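Local coordinates for leucine rich repeat and phosphatase domain containing protein (Entamoeba histolytica, PDB 3EMU) that has a dual specificity phosphatase-like fold and binds sulfate in its signature loop, but may lack phosphatase activity because the family's catalytic cysteine and arginine are replaced, at residues Ile14-His26 and Ile84-Gly97. Sequence-based numbering, arbitrary orientation.
With SO4 (sulfate ion), chain B.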
loop_
_atom_site.group_PDB
_atom_site.type_symbol
_atom_site.label_atom_id
_atom_site.label_comp_id
_atom_site.label_asym_id
_atom_site.label_seq_id
_atom_site.Cartn_x
_atom_site.Cartn_y
_atom_site.Cartn_z
ATOM N N ILE A 14 8.672 -0.744 5.381
ATOM C CA ILE A 14 9.059 -0.673 6.778
ATOM C C ILE A 14 8.730 -2.098 7.194
ATOM O O ILE A 14 8.176 -2.868 6.411
ATOM C CB ILE A 14 8.169 0.345 7.630
ATOM C CG1 ILE A 14 6.716 -0.125 7.677
ATOM C CG2 ILE A 14 8.290 1.806 7.112
ATOM C CD1 ILE A 14 5.803 0.686 8.593
ATOM N N GLN A 15 9.043 -2.438 8.424
ATOM C CA GLN A 15 8.874 -3.795 8.894
ATOM C C GLN A 15 7.433 -4.261 8.791
ATOM O O GLN A 15 6.506 -3.515 9.102
ATOM C CB GLN A 15 9.384 -3.913 10.334
ATOM C CG GLN A 15 9.160 -5.279 10.933
ATOM C CD GLN A 15 9.439 -5.305 12.440
ATOM O OE1 GLN A 15 9.006 -4.398 13.197
ATOM N NE2 GLN A 15 10.162 -6.351 12.889
ATOM N N TYR A 16 7.256 -5.502 8.325
ATOM C CA TYR A 16 5.920 -6.098 8.050
ATOM C C TYR A 16 5.177 -5.617 6.776
ATOM O O TYR A 16 4.140 -6.165 6.434
ATOM C CB TYR A 16 4.990 -5.945 9.264
ATOM C CG TYR A 16 5.568 -6.476 10.547
ATOM C CD1 TYR A 16 6.117 -7.763 10.608
ATOM C CD2 TYR A 16 5.587 -5.688 11.698
ATOM C CE1 TYR A 16 6.669 -8.256 11.780
ATOM C CE2 TYR A 16 6.124 -6.162 12.867
ATOM C CZ TYR A 16 6.665 -7.446 12.911
ATOM O OH TYR A 16 7.194 -7.919 14.097
ATOM N N ILE A 17 5.695 -4.594 6.100
ATOM C CA ILE A 17 5.014 -3.968 4.970
ATOM C C ILE A 17 5.839 -4.133 3.689
ATOM O O ILE A 17 6.995 -3.650 3.575
ATOM C CB ILE A 17 4.834 -2.438 5.201
ATOM C CG1 ILE A 17 4.134 -2.141 6.543
ATOM C CG2 ILE A 17 4.145 -1.750 3.990
ATOM C CD1 ILE A 17 2.689 -2.589 6.642
ATOM N N HIS A 18 5.211 -4.784 2.703
ATOM C CA HIS A 18 5.885 -5.061 1.434
ATOM C C HIS A 18 5.017 -4.578 0.283
ATOM O O HIS A 18 3.792 -4.723 0.280
ATOM C CB HIS A 18 6.219 -6.550 1.331
ATOM C CG HIS A 18 7.048 -7.080 2.476
ATOM N ND1 HIS A 18 8.403 -7.354 2.362
ATOM C CD2 HIS A 18 6.700 -7.443 3.739
ATOM C CE1 HIS A 18 8.852 -7.860 3.500
ATOM N NE2 HIS A 18 7.845 -7.907 4.358
ATOM N N LEU A 19 5.688 -3.971 -0.675
ATOM C CA LEU A 19 5.066 -3.405 -1.850
ATOM C C LEU A 19 5.449 -4.238 -3.118
ATOM O O LEU A 19 6.642 -4.477 -3.383
ATOM C CB LEU A 19 5.557 -1.980 -1.994
ATOM C CG LEU A 19 4.934 -1.143 -3.087
ATOM C CD1 LEU A 19 3.409 -1.172 -2.992
ATOM C CD2 LEU A 19 5.508 0.269 -2.989
ATOM N N GLY A 20 4.442 -4.700 -3.854
ATOM C CA GLY A 20 4.699 -5.516 -5.046
ATOM C C GLY A 20 3.667 -5.458 -6.188
ATOM O O GLY A 20 2.734 -4.629 -6.187
ATOM N N SER A 21 3.835 -6.366 -7.150
ATOM C CA SER A 21 2.973 -6.468 -8.327
ATOM C C SER A 21 2.361 -7.875 -8.376
ATOM O O SER A 21 2.859 -8.799 -7.705
ATOM C CB SER A 21 3.808 -6.244 -9.589
ATOM O OG SER A 21 4.818 -7.245 -9.688
ATOM N N PHE A 22 1.299 -8.043 -9.168
ATOM C CA PHE A 22 0.822 -9.387 -9.525
ATOM C C PHE A 22 1.962 -10.358 -9.850
ATOM O O PHE A 22 1.980 -11.496 -9.360
ATOM C CB PHE A 22 -0.131 -9.334 -10.730
ATOM C CG PHE A 22 -0.627 -10.709 -11.158
ATOM C CD1 PHE A 22 -1.698 -11.315 -10.490
ATOM C CD2 PHE A 22 -0.001 -11.412 -12.210
ATOM C CE1 PHE A 22 -2.135 -12.575 -10.874
ATOM C CE2 PHE A 22 -0.434 -12.670 -12.589
ATOM C CZ PHE A 22 -1.490 -13.254 -11.940
ATOM N N LEU A 23 2.901 -9.902 -10.678
ATOM C CA LEU A 23 4.092 -10.663 -10.975
ATOM C C LEU A 23 4.867 -11.165 -9.737
ATOM O O LEU A 23 4.930 -12.386 -9.495
ATOM C CB LEU A 23 5.023 -9.903 -11.958
ATOM C CG LEU A 23 6.477 -10.439 -12.128
ATOM C CD1 LEU A 23 6.440 -11.908 -12.420
ATOM C CD2 LEU A 23 7.351 -9.725 -13.182
ATOM N N ASN A 24 5.501 -10.275 -8.980
ATOM C CA ASN A 24 6.314 -10.753 -7.866
ATOM C C ASN A 24 5.507 -11.275 -6.673
ATOM O O ASN A 24 6.069 -11.896 -5.795
ATOM C CB ASN A 24 7.411 -9.755 -7.446
ATOM C CG ASN A 24 6.854 -8.352 -7.160
ATOM O OD1 ASN A 24 5.815 -8.202 -6.511
ATOM N ND2 ASN A 24 7.496 -7.354 -7.704
ATOM N N ALA A 25 4.184 -11.112 -6.674
ATOM C CA ALA A 25 3.389 -11.829 -5.668
ATOM C C ALA A 25 3.609 -13.351 -5.763
ATOM O O ALA A 25 3.174 -14.135 -4.896
ATOM C CB ALA A 25 1.931 -11.506 -5.823
ATOM N N HIS A 26 4.270 -13.785 -6.833
ATOM C CA HIS A 26 4.391 -15.215 -7.099
ATOM C C HIS A 26 5.707 -15.702 -6.555
ATOM O O HIS A 26 6.009 -16.891 -6.591
ATOM C CB HIS A 26 4.246 -15.511 -8.622
ATOM C CG HIS A 26 2.833 -15.403 -9.120
ATOM N ND1 HIS A 26 2.300 -14.223 -9.587
ATOM C CD2 HIS A 26 1.838 -16.321 -9.190
ATOM C CE1 HIS A 26 1.039 -14.425 -9.951
ATOM N NE2 HIS A 26 0.733 -15.690 -9.708
ATOM N N ILE A 84 0.280 -6.156 11.325
ATOM C CA ILE A 84 1.343 -5.682 12.209
ATOM C C ILE A 84 1.126 -6.251 13.650
ATOM O O ILE A 84 2.051 -6.730 14.306
ATOM C CB ILE A 84 1.365 -4.149 12.255
ATOM C CG1 ILE A 84 1.947 -3.582 10.938
ATOM C CG2 ILE A 84 2.160 -3.689 13.474
ATOM C CD1 ILE A 84 1.768 -2.090 10.718
ATOM N N GLN A 85 -0.126 -6.226 14.085
ATOM C CA GLN A 85 -0.539 -6.784 15.347
ATOM C C GLN A 85 -0.164 -8.273 15.550
ATOM O O GLN A 85 0.219 -8.667 16.657
ATOM C CB GLN A 85 -2.044 -6.619 15.459
ATOM C CG GLN A 85 -2.614 -7.219 16.692
ATOM C CD GLN A 85 -4.107 -6.902 16.836
ATOM O OE1 GLN A 85 -4.732 -7.264 17.832
ATOM N NE2 GLN A 85 -4.678 -6.215 15.843
ATOM N N ARG A 86 -0.289 -9.086 14.494
ATOM C CA ARG A 86 0.084 -10.494 14.537
ATOM C C ARG A 86 1.572 -10.636 14.440
ATOM O O ARG A 86 2.092 -11.740 14.544
ATOM C CB ARG A 86 -0.534 -11.251 13.364
ATOM C CG ARG A 86 -2.054 -11.326 13.421
ATOM C CD ARG A 86 -2.629 -12.341 12.405
ATOM N NE ARG A 86 -2.844 -11.720 11.108
ATOM C CZ ARG A 86 -4.031 -11.469 10.582
ATOM N NH1 ARG A 86 -5.130 -11.815 11.225
ATOM N NH2 ARG A 86 -4.114 -10.864 9.404
ATOM N N LYS A 87 2.267 -9.525 14.224
ATOM C CA LYS A 87 3.696 -9.577 13.947
ATOM C C LYS A 87 3.997 -10.433 12.693
ATOM O O LYS A 87 4.965 -11.210 12.647
ATOM C CB LYS A 87 4.453 -10.068 15.171
ATOM C CG LYS A 87 4.998 -8.926 16.028
ATOM C CD LYS A 87 5.567 -9.444 17.363
ATOM C CE LYS A 87 5.972 -8.288 18.306
ATOM N NZ LYS A 87 4.772 -7.608 18.951
ATOM N N GLU A 88 3.147 -10.256 11.679
ATOM C CA GLU A 88 3.321 -10.910 10.376
ATOM C C GLU A 88 3.312 -9.929 9.190
ATOM O O GLU A 88 2.721 -8.836 9.248
ATOM C CB GLU A 88 2.271 -12.014 10.219
ATOM C CG GLU A 88 2.664 -13.257 11.021
ATOM C CD GLU A 88 1.502 -14.201 11.289
ATOM O OE1 GLU A 88 0.404 -13.999 10.710
ATOM O OE2 GLU A 88 1.692 -15.148 12.088
ATOM N N GLY A 89 3.964 -10.337 8.103
ATOM C CA GLY A 89 4.025 -9.501 6.897
ATOM C C GLY A 89 2.701 -9.359 6.164
ATOM O O GLY A 89 1.866 -10.293 6.077
ATOM N N VAL A 90 2.493 -8.167 5.629
ATOM C CA VAL A 90 1.401 -7.972 4.651
ATOM C C VAL A 90 2.038 -7.508 3.331
ATOM O O VAL A 90 2.927 -6.620 3.309
ATOM C CB VAL A 90 0.329 -6.980 5.152
ATOM C CG1 VAL A 90 0.967 -5.623 5.476
ATOM C CG2 VAL A 90 -0.812 -6.831 4.154
ATOM N N LEU A 91 1.578 -8.109 2.236
ATOM C CA LEU A 91 2.084 -7.759 0.906
ATOM C C LEU A 91 1.027 -6.991 0.163
ATOM O O LEU A 91 -0.102 -7.464 0.021
ATOM C CB LEU A 91 2.468 -9.018 0.125
ATOM C CG LEU A 91 2.854 -8.827 -1.362
ATOM C CD1 LEU A 91 4.053 -7.864 -1.537
ATOM C CD2 LEU A 91 3.151 -10.205 -1.926
ATOM N N ILE A 92 1.375 -5.792 -0.313
ATOM C CA ILE A 92 0.354 -4.935 -0.929
ATOM C C ILE A 92 0.625 -4.853 -2.435
ATOM O O ILE A 92 1.717 -4.485 -2.842
ATOM C CB ILE A 92 0.300 -3.523 -0.266
ATOM C CG1 ILE A 92 0.008 -3.685 1.248
ATOM C CG2 ILE A 92 -0.753 -2.610 -0.950
ATOM C CD1 ILE A 92 0.771 -2.719 2.136
ATOM N N ILE A 93 -0.349 -5.242 -3.257
ATOM C CA ILE A 93 -0.055 -5.395 -4.687
ATOM C C ILE A 93 -1.134 -4.789 -5.575
ATOM O O ILE A 93 -2.317 -4.750 -5.203
ATOM C CB ILE A 93 0.199 -6.877 -5.099
ATOM C CG1 ILE A 93 -1.096 -7.670 -5.057
ATOM C CG2 ILE A 93 1.224 -7.547 -4.260
ATOM C CD1 ILE A 93 -0.968 -9.088 -5.724
ATOM N N SER A 94 -0.698 -4.228 -6.698
ATOM C CA SER A 94 -1.603 -3.873 -7.804
ATOM C C SER A 94 -1.059 -4.583 -9.072
ATOM O O SER A 94 0.009 -5.198 -9.002
ATOM C CB SER A 94 -1.702 -2.347 -7.989
ATOM O OG SER A 94 -0.417 -1.796 -8.079
ATOM N N GLY A 95 -1.791 -4.524 -10.195
ATOM C CA GLY A 95 -1.410 -5.245 -11.440
ATOM C C GLY A 95 0.041 -5.022 -11.860
ATOM O O GLY A 95 0.830 -5.981 -11.944
ATOM N N THR A 96 0.415 -3.762 -12.070
ATOM C CA THR A 96 1.802 -3.444 -12.368
ATOM C C THR A 96 2.659 -3.088 -11.155
ATOM O O THR A 96 3.899 -3.095 -11.261
ATOM C CB THR A 96 1.924 -2.322 -13.465
ATOM O OG1 THR A 96 1.761 -1.031 -12.867
ATOM C CG2 THR A 96 0.842 -2.509 -14.551
ATOM N N GLY A 97 2.026 -2.787 -9.999
ATOM C CA GLY A 97 2.774 -2.545 -8.755
ATOM C C GLY A 97 3.315 -1.121 -8.695
ATOM O O GLY A 97 4.084 -0.759 -7.824
HETATM S S SO4 B . -1.179 -0.459 -11.212
HETATM O O1 SO4 B . -0.082 -0.401 -10.230
HETATM O O2 SO4 B . -2.346 0.303 -10.860
HETATM O O3 SO4 B . -0.635 0.136 -12.419
HETATM O O4 SO4 B . -1.619 -1.827 -11.366
HETATM O O HOH W 1 2.984 -7.495 -12.527
#
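L91 CD1 packs 3.8 Å from H18 CB where strands 17-21 and 89-94 run parallel in the sheet of this dual specificity phosphatase fold, their axes 30° apart. The ladder is regular in the middle: I92 N donates to H18 O (2.7 Å, 163° at the hydrogen) and G20 N to I92 O, but S94 N to G20 O is weak. On the face turned to helix 68-85, I17 CD1 lies 3.7 Å from V90 CG1, side by side, while I92 CD1 reaches I17 CG2. On the other face G20 presents no bump: N24 OD1, held by S21 N, crowds its hollow with L91 CD1 and I93 CG2, and A25 CB seats against I93 CD1 at 3.8 Å. The Y16 ring covers the turn after helix 68-85, with K87 CA over one face, 28° off the normal, and Q15 CG over the centre of the opposite face. S94 OG (2.6 Å to O1), T96, V98 N, N99 N and K100 NZ bind a sulfate, probably from crystallisation; S94 and K100 stand where the family has cysteine and arginine. G97 CA sits 3.3 Å from G20 O, and T96 OG1 donates to sulfate O3 at 2.7 Å.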